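Local coordinates for cytochrome B5 (Hadesarchaea archaeon YNP_N21, PDB 6NZX), which binds heme in a cytochrome b5 domain and probably serves in electron transfer, as many cytochromes b5 do, at residues A[19-27]-A[49-57]; A[2-10]-A[69-77]. One frame throughout, in Å; residues are numbered along the deposited sequence.

Contact 1: A[19-27]-A[49-57]. With HEM (protoporphyrin IX containing Fe), chain B.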
# COMPACT_ATOMS: atom_id res chain seq x y z
N ALA A 19 7.62 -9.97 -4.67
CA ALA A 19 7.73 -8.49 -4.66
C ALA A 19 7.15 -7.96 -3.36
O ALA A 19 6.19 -8.52 -2.82
CB ALA A 19 7.00 -7.92 -5.85
N PRO A 20 7.68 -6.86 -2.78
CA PRO A 20 7.07 -6.25 -1.61
C PRO A 20 5.67 -5.73 -1.94
O PRO A 20 5.32 -5.51 -3.11
CB PRO A 20 8.02 -5.11 -1.20
CG PRO A 20 9.29 -5.37 -1.97
CD PRO A 20 8.89 -6.14 -3.21
N ALA A 21 4.87 -5.56 -0.89
CA ALA A 21 3.54 -5.00 -0.98
C ALA A 21 3.58 -3.59 -0.36
O ALA A 21 3.86 -3.41 0.85
CB ALA A 21 2.54 -5.92 -0.31
N TYR A 22 3.38 -2.60 -1.22
CA TYR A 22 3.39 -1.18 -0.84
C TYR A 22 1.99 -0.62 -1.12
O TYR A 22 1.35 -1.04 -2.08
CB TYR A 22 4.35 -0.36 -1.70
CG TYR A 22 5.83 -0.50 -1.44
CD1 TYR A 22 6.34 -1.39 -0.52
CD2 TYR A 22 6.73 0.24 -2.19
CE1 TYR A 22 7.71 -1.51 -0.31
CE2 TYR A 22 8.10 0.15 -1.99
CZ TYR A 22 8.58 -0.75 -1.06
OH TYR A 22 9.92 -0.86 -0.86
N VAL A 23 1.54 0.32 -0.31
CA VAL A 23 0.27 0.99 -0.56
C VAL A 23 0.51 2.48 -0.37
O VAL A 23 1.24 2.85 0.52
CB VAL A 23 -0.84 0.48 0.38
CG1 VAL A 23 -1.19 -0.97 0.09
CG2 VAL A 23 -0.47 0.65 1.85
N ALA A 24 -0.13 3.31 -1.20
CA ALA A 24 -0.00 4.76 -1.03
C ALA A 24 -1.27 5.29 -0.35
O ALA A 24 -2.38 4.75 -0.49
CB ALA A 24 0.29 5.44 -2.34
N TYR A 25 -1.06 6.32 0.48
CA TYR A 25 -2.15 7.01 1.14
C TYR A 25 -1.76 8.48 1.33
O TYR A 25 -0.79 8.75 2.01
CB TYR A 25 -2.50 6.37 2.49
CG TYR A 25 -3.65 7.08 3.17
CD1 TYR A 25 -3.45 7.90 4.26
CD2 TYR A 25 -4.93 7.00 2.64
CE1 TYR A 25 -4.50 8.60 4.84
CE2 TYR A 25 -5.98 7.70 3.20
CZ TYR A 25 -5.77 8.50 4.31
OH TYR A 25 -6.81 9.17 4.87
N ASN A 26 -2.52 9.39 0.70
CA ASN A 26 -2.35 10.84 0.89
C ASN A 26 -0.91 11.26 0.58
O ASN A 26 -0.34 12.06 1.33
CB ASN A 26 -2.67 11.27 2.33
CG ASN A 26 -4.14 11.52 2.56
OD1 ASN A 26 -4.94 11.40 1.63
ND2 ASN A 26 -4.50 11.84 3.79
N GLY A 27 -0.32 10.67 -0.48
CA GLY A 27 0.96 11.08 -1.02
C GLY A 27 2.16 10.31 -0.48
O GLY A 27 3.26 10.52 -0.97
N ALA A 49 -2.62 -4.23 -3.40
CA ALA A 49 -1.37 -3.58 -3.10
C ALA A 49 -0.85 -2.95 -4.38
O ALA A 49 -1.30 -3.31 -5.47
CB ALA A 49 -0.38 -4.56 -2.51
N GLY A 50 0.02 -1.95 -4.23
CA GLY A 50 0.67 -1.33 -5.36
C GLY A 50 -0.15 -0.20 -5.94
O GLY A 50 0.08 0.18 -7.08
N GLN A 51 -1.09 0.34 -5.15
CA GLN A 51 -1.97 1.38 -5.61
C GLN A 51 -2.08 2.50 -4.57
O GLN A 51 -1.84 2.32 -3.38
CB GLN A 51 -3.36 0.83 -5.93
CG GLN A 51 -3.39 -0.07 -7.15
CD GLN A 51 -4.76 -0.69 -7.36
OE1 GLN A 51 -5.61 -0.66 -6.48
NE2 GLN A 51 -4.95 -1.27 -8.53
N ASP A 52 -2.48 3.67 -5.06
CA ASP A 52 -2.95 4.73 -4.21
C ASP A 52 -4.42 4.44 -3.84
O ASP A 52 -5.31 4.48 -4.69
CB ASP A 52 -2.79 6.07 -4.91
CG ASP A 52 -3.34 7.23 -4.11
OD1 ASP A 52 -3.52 8.28 -4.70
OD2 ASP A 52 -3.62 7.06 -2.94
N LEU A 53 -4.65 4.17 -2.56
CA LEU A 53 -5.93 3.77 -2.07
C LEU A 53 -6.52 4.85 -1.15
O LEU A 53 -7.34 4.55 -0.24
CB LEU A 53 -5.73 2.43 -1.35
CG LEU A 53 -5.21 1.27 -2.22
CD1 LEU A 53 -5.14 -0.01 -1.40
CD2 LEU A 53 -6.09 1.06 -3.43
N THR A 54 -6.14 6.11 -1.40
CA THR A 54 -6.57 7.23 -0.59
C THR A 54 -8.11 7.24 -0.53
O THR A 54 -8.69 7.24 0.55
CB THR A 54 -6.02 8.55 -1.13
OG1 THR A 54 -4.60 8.52 -1.13
CG2 THR A 54 -6.48 9.75 -0.34
N GLU A 55 -8.76 7.20 -1.70
CA GLU A 55 -10.21 7.24 -1.79
C GLU A 55 -10.83 5.99 -1.16
O GLU A 55 -11.87 6.10 -0.53
CB GLU A 55 -10.68 7.34 -3.24
CG GLU A 55 -10.86 8.77 -3.71
CD GLU A 55 -12.08 9.01 -4.58
OE1 GLU A 55 -13.22 8.92 -4.04
OE2 GLU A 55 -11.90 9.25 -5.79
N SER A 56 -10.18 4.83 -1.33
CA SER A 56 -10.70 3.51 -0.93
C SER A 56 -10.95 3.39 0.58
O SER A 56 -11.63 2.46 1.00
CB SER A 56 -9.75 2.41 -1.38
OG SER A 56 -9.61 2.41 -2.80
N ILE A 57 -10.37 4.27 1.40
CA ILE A 57 -10.37 4.08 2.87
C ILE A 57 -11.78 4.34 3.42
O ILE A 57 -12.15 3.80 4.47
CB ILE A 57 -9.31 4.98 3.54
CG1 ILE A 57 -8.96 4.50 4.96
CG2 ILE A 57 -9.75 6.44 3.53
CD1 ILE A 57 -8.20 3.18 5.01
CHA HEM B . -6.33 -3.68 8.60
CHB HEM B . -10.50 -4.45 6.07
CHC HEM B . -9.15 -0.98 2.90
CHD HEM B . -4.91 -0.50 5.24
C1A HEM B . -7.65 -4.16 8.20
C2A HEM B . -8.33 -5.17 9.02
C3A HEM B . -9.58 -5.38 8.24
C4A HEM B . -9.47 -4.52 7.14
CMA HEM B . -10.69 -6.34 8.61
CAA HEM B . -7.84 -5.78 10.33
CBA HEM B . -8.09 -4.80 11.50
CGA HEM B . -6.86 -4.53 12.38
O1A HEM B . -6.73 -3.39 12.89
O2A HEM B . -6.02 -5.44 12.61
C1B HEM B . -10.52 -3.58 4.89
C2B HEM B . -11.58 -3.54 3.98
C3B HEM B . -11.20 -2.49 3.01
C4B HEM B . -9.91 -2.04 3.56
CMB HEM B . -12.84 -4.37 3.93
CAB HEM B . -11.84 -1.97 1.72
CBB HEM B . -13.10 -1.15 1.94
C1C HEM B . -7.84 -0.47 3.28
C2C HEM B . -7.23 0.50 2.50
C3C HEM B . -5.91 0.65 3.16
C4C HEM B . -5.99 -0.29 4.29
CMC HEM B . -7.84 1.13 1.29
CAC HEM B . -4.76 1.56 2.91
CBC HEM B . -4.83 2.60 2.10
C1D HEM B . -4.90 -1.38 6.41
C2D HEM B . -3.80 -1.44 7.26
C3D HEM B . -4.21 -2.39 8.30
C4D HEM B . -5.50 -2.74 7.87
CMD HEM B . -2.50 -0.69 7.17
CAD HEM B . -3.42 -2.87 9.51
CBD HEM B . -2.62 -4.10 9.07
CGD HEM B . -1.87 -4.76 10.20
O1D HEM B . -1.19 -5.79 9.97
O2D HEM B . -1.93 -4.28 11.35
NA HEM B . -8.31 -3.81 7.09
NB HEM B . -9.52 -2.68 4.66
NC HEM B . -7.15 -0.96 4.30
ND HEM B . -5.94 -2.15 6.75
FE HEM B . -7.74 -2.38 5.70
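The hydroxyl of T54 joins the two segments: OG1 accepts a hydrogen bond from the backbone N-H of N26 at 2.9 Å, almost straight (178° at the hydrogen), and donates a short one to D52 OD2 (2.5 Å), on the carboxylate's syn lone pair. D52 OD2 also accepts from T54 N, from above the carboxylate plane, and so closes an Asx turn. A valine in place of T54 would probably leave N26 N without its acceptor and D52 OD2 held less firmly, by the backbone N-H alone. Three backbone bonds, around a single bridge of A24 with D52, tie the loop to strand 22-25: A24 N to Q51 O (2.9 Å), L53 N to A24 O, and G50 N to Y22 O (2.7 Å). G50 adopts a positive phi, a conformation glycine takes readily. Outward, small side chains allow close approach, A21 CB meeting A49 CB at 3.9 Å. Although CB of Y25 points away from 49-57, CG anti to the backbone N (chi1 -179°) carries the ring back toward the loop, CD2 to T54 CA and CE2 to I57 CG2 (4.0 Å). L53 CB, S56 CB and I57 CD1 lie against the porphyrin, making this loop one wall of the heme pocket of the cytochrome b5 fold.

Contact 2: A[2-10]-A[69-77]; sequences MRVFTKEEL and KFPVVGVLR. With HEM (protoporphyrin IX containing Fe), chain B.
F5 N donates to V75 O over 2.8 Å, and the same carbonyl oxygen receives a CA-H contact from V4, 3.4 Å away. This is parallel strand pairing: the edge strand 3-5 lies beside 72-76 in the mixed sheet of the cytochrome b5 fold, R3, V4 and F5 matching G74, V75 and L76. R3 takes part twice, through its N to V73 O and its O from V75 N (2.9 Å). V73 and G74 face V29 in a classic beta bulge. Glycine suits this place because a CB on G74 would run into R3 O and the F5 ring. That ring turns its edge to V73 O and G74 CA, while M2 SD packs on G74 CA at 3.5 Å. V4 CG2 meets V75 CG2 on the opposite face of the sheet from F5 and L76. L76 has CG anti to its backbone N (chi1 178°), and with chi2 67° this brings CD1 to F5 O and L10 CD2 (3.9 Å). A capping box starts the helix at K7: T6 OG1 accepts a hydrogen bond from E9 N-H, with a weak return bond from T6 N to E9 OE1. T6 CB sits over the centre of one face of the R77 guanidinium, 3.4 Å above its plane. F70 presents its ring edge to a heme propionate, whose O2D accepts a hydrogen bond from K69 NZ (2.7 Å).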
# COMPACT_ATOMS: atom_id res chain seq x y z
N MET A 2 14.35 7.72 1.62
CA MET A 2 13.05 8.21 1.11
C MET A 2 13.14 8.38 -0.41
O MET A 2 13.96 9.13 -0.89
CB MET A 2 12.71 9.54 1.78
CG MET A 2 11.24 9.91 1.73
SD MET A 2 10.15 8.84 2.72
CE MET A 2 11.28 8.02 3.84
N ARG A 3 12.28 7.66 -1.14
CA ARG A 3 12.26 7.71 -2.59
C ARG A 3 10.97 8.38 -3.08
O ARG A 3 10.01 8.60 -2.33
CB ARG A 3 12.50 6.29 -3.13
CG ARG A 3 13.98 5.91 -3.12
CD ARG A 3 14.31 4.45 -3.40
NE ARG A 3 13.81 4.00 -4.70
CZ ARG A 3 12.86 3.09 -4.87
NH1 ARG A 3 12.35 2.45 -3.83
NH2 ARG A 3 12.43 2.82 -6.09
N VAL A 4 10.97 8.71 -4.38
CA VAL A 4 9.83 9.24 -5.08
C VAL A 4 9.39 8.17 -6.10
O VAL A 4 10.18 7.75 -6.96
CB VAL A 4 10.14 10.58 -5.78
CG1 VAL A 4 8.93 11.13 -6.52
CG2 VAL A 4 10.67 11.61 -4.81
N PHE A 5 8.13 7.75 -5.95
CA PHE A 5 7.50 6.72 -6.74
C PHE A 5 6.50 7.39 -7.68
O PHE A 5 5.74 8.26 -7.30
CB PHE A 5 6.79 5.70 -5.84
CG PHE A 5 7.68 4.87 -4.94
CD1 PHE A 5 8.24 3.69 -5.39
CD2 PHE A 5 7.96 5.27 -3.64
CE1 PHE A 5 9.04 2.92 -4.56
CE2 PHE A 5 8.78 4.52 -2.82
CZ PHE A 5 9.34 3.35 -3.28
N THR A 6 6.54 7.00 -8.94
CA THR A 6 5.42 7.17 -9.82
C THR A 6 4.43 6.04 -9.51
O THR A 6 4.80 5.04 -8.87
CB THR A 6 5.88 7.21 -11.28
OG1 THR A 6 6.23 5.88 -11.64
CG2 THR A 6 7.04 8.14 -11.54
N LYS A 7 3.20 6.18 -9.98
CA LYS A 7 2.17 5.18 -9.82
C LYS A 7 2.53 3.94 -10.64
O LYS A 7 2.16 2.83 -10.27
CB LYS A 7 0.81 5.70 -10.26
CG LYS A 7 0.12 6.60 -9.25
CD LYS A 7 -1.28 7.00 -9.66
CE LYS A 7 -2.02 7.67 -8.53
NZ LYS A 7 -3.16 8.47 -9.01
N GLU A 8 3.20 4.14 -11.77
CA GLU A 8 3.60 3.04 -12.61
C GLU A 8 4.59 2.17 -11.82
O GLU A 8 4.41 0.97 -11.74
CB GLU A 8 4.17 3.54 -13.94
CG GLU A 8 4.02 2.54 -15.08
CD GLU A 8 3.98 3.19 -16.46
OE1 GLU A 8 4.56 4.28 -16.61
OE2 GLU A 8 3.35 2.60 -17.37
N GLU A 9 5.56 2.82 -11.16
CA GLU A 9 6.57 2.13 -10.37
C GLU A 9 5.95 1.49 -9.13
O GLU A 9 6.36 0.41 -8.71
CB GLU A 9 7.68 3.08 -9.91
CG GLU A 9 8.52 3.61 -11.05
CD GLU A 9 9.49 4.71 -10.67
OE1 GLU A 9 9.45 5.16 -9.48
OE2 GLU A 9 10.26 5.14 -11.55
N LEU A 10 4.98 2.19 -8.52
CA LEU A 10 4.35 1.70 -7.31
C LEU A 10 3.56 0.41 -7.60
O LEU A 10 3.43 -0.45 -6.72
CB LEU A 10 3.45 2.80 -6.73
CG LEU A 10 2.58 2.36 -5.56
CD1 LEU A 10 3.44 2.19 -4.30
CD2 LEU A 10 1.45 3.34 -5.32
N LYS A 69 1.84 1.81 11.76
CA LYS A 69 2.71 0.74 12.23
C LYS A 69 3.74 0.35 11.15
O LYS A 69 4.71 -0.35 11.47
CB LYS A 69 1.86 -0.48 12.63
CG LYS A 69 0.75 -0.19 13.63
CD LYS A 69 0.02 -1.40 14.16
CE LYS A 69 -0.05 -2.56 13.19
NZ LYS A 69 -0.89 -3.66 13.73
N PHE A 70 3.56 0.81 9.90
CA PHE A 70 4.37 0.36 8.76
C PHE A 70 5.36 1.45 8.31
O PHE A 70 5.07 2.65 8.37
CB PHE A 70 3.41 -0.09 7.65
CG PHE A 70 2.59 -1.27 8.10
CD1 PHE A 70 3.16 -2.53 8.16
CD2 PHE A 70 1.30 -1.10 8.56
CE1 PHE A 70 2.45 -3.62 8.63
CE2 PHE A 70 0.58 -2.19 9.03
CZ PHE A 70 1.16 -3.44 9.07
N PRO A 71 6.56 1.07 7.81
CA PRO A 71 7.53 2.06 7.33
C PRO A 71 6.98 2.86 6.13
O PRO A 71 6.29 2.31 5.29
CB PRO A 71 8.76 1.26 6.90
CG PRO A 71 8.47 -0.19 7.23
CD PRO A 71 7.04 -0.31 7.72
N VAL A 72 7.24 4.17 6.13
CA VAL A 72 7.07 5.01 4.95
C VAL A 72 8.36 4.88 4.14
O VAL A 72 9.45 5.17 4.65
CB VAL A 72 6.77 6.47 5.34
CG1 VAL A 72 6.64 7.37 4.11
CG2 VAL A 72 5.54 6.58 6.22
N VAL A 73 8.24 4.44 2.89
CA VAL A 73 9.39 4.18 2.05
C VAL A 73 9.52 5.30 1.00
O VAL A 73 10.53 5.43 0.35
CB VAL A 73 9.33 2.77 1.44
CG1 VAL A 73 9.45 1.70 2.50
CG2 VAL A 73 8.06 2.54 0.62
N GLY A 74 8.52 6.16 0.89
CA GLY A 74 8.65 7.30 0.00
C GLY A 74 7.35 8.05 -0.18
O GLY A 74 6.41 7.92 0.62
N VAL A 75 7.34 8.88 -1.23
CA VAL A 75 6.23 9.68 -1.58
C VAL A 75 5.86 9.32 -3.02
O VAL A 75 6.71 8.85 -3.79
CB VAL A 75 6.51 11.18 -1.40
CG1 VAL A 75 6.89 11.49 0.05
CG2 VAL A 75 7.57 11.71 -2.36
N LEU A 76 4.58 9.54 -3.35
CA LEU A 76 4.03 9.14 -4.61
C LEU A 76 3.83 10.38 -5.48
O LEU A 76 3.09 11.28 -5.10
CB LEU A 76 2.72 8.40 -4.34
CG LEU A 76 1.97 7.95 -5.59
CD1 LEU A 76 2.75 6.89 -6.34
CD2 LEU A 76 0.58 7.46 -5.24
N ARG A 77 4.43 10.32 -6.67
CA ARG A 77 4.92 11.41 -7.54
C ARG A 77 4.27 12.74 -7.15
O ARG A 77 4.92 13.55 -6.49
CB ARG A 77 4.75 11.05 -9.02
CG ARG A 77 3.38 11.37 -9.59
CD ARG A 77 3.22 10.91 -11.03
NE ARG A 77 2.95 9.47 -11.27
CZ ARG A 77 3.06 8.90 -12.47
NH1 ARG A 77 3.64 9.57 -13.46
NH2 ARG A 77 2.63 7.67 -12.71
CHA HEM B . -6.33 -3.68 8.60
CHB HEM B . -10.50 -4.45 6.07
CHC HEM B . -9.15 -0.98 2.90
CHD HEM B . -4.91 -0.50 5.24
C1A HEM B . -7.65 -4.16 8.20
C2A HEM B . -8.33 -5.17 9.02
C3A HEM B . -9.58 -5.38 8.24
C4A HEM B . -9.47 -4.52 7.14
CMA HEM B . -10.69 -6.34 8.61
CAA HEM B . -7.84 -5.78 10.33
CBA HEM B . -8.09 -4.80 11.50
CGA HEM B . -6.86 -4.53 12.38
O1A HEM B . -6.73 -3.39 12.89
O2A HEM B . -6.02 -5.44 12.61
C1B HEM B . -10.52 -3.58 4.89
C2B HEM B . -11.58 -3.54 3.98
C3B HEM B . -11.20 -2.49 3.01
C4B HEM B . -9.91 -2.04 3.56
CMB HEM B . -12.84 -4.37 3.93
CAB HEM B . -11.84 -1.97 1.72
CBB HEM B . -13.10 -1.15 1.94
C1C HEM B . -7.84 -0.47 3.28
C2C HEM B . -7.23 0.50 2.50
C3C HEM B . -5.91 0.65 3.16
C4C HEM B . -5.99 -0.29 4.29
CMC HEM B . -7.84 1.13 1.29
CAC HEM B . -4.76 1.56 2.91
CBC HEM B . -4.83 2.60 2.10
C1D HEM B . -4.90 -1.38 6.41
C2D HEM B . -3.80 -1.44 7.26
C3D HEM B . -4.21 -2.39 8.30
C4D HEM B . -5.50 -2.74 7.87
CMD HEM B . -2.50 -0.69 7.17
CAD HEM B . -3.42 -2.87 9.51
CBD HEM B . -2.62 -4.10 9.07
CGD HEM B . -1.87 -4.76 10.20
O1D HEM B . -1.19 -5.79 9.97
O2D HEM B . -1.93 -4.28 11.35
NA HEM B . -8.31 -3.81 7.09
NB HEM B . -9.52 -2.68 4.66
NC HEM B . -7.15 -0.96 4.30
ND HEM B . -5.94 -2.15 6.75
FE HEM B . -7.74 -2.38 5.70

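From the N terminus, strand 3-5 and helix 7-11 come first, and L10 of that helix packs on strand 22-25, which follows. The heme-facing loop 49-57 comes next, so contact 1 closes a shorter loop of 21 intervening residues. The strand 72-76 then returns to pair with the N-terminal strand, closing contact 2 around contact 1, which is nested within it. Both contacts reach one sheet, whose outermost strands are 3-5 and 22-25. They touch directly: G27 O is probably hydrogen-bonded to L76 N, and A24 packs on L76 and Y22 on V73. Both also reach the heme, contact 1 through porphyrin packing and contact 2 through a propionate.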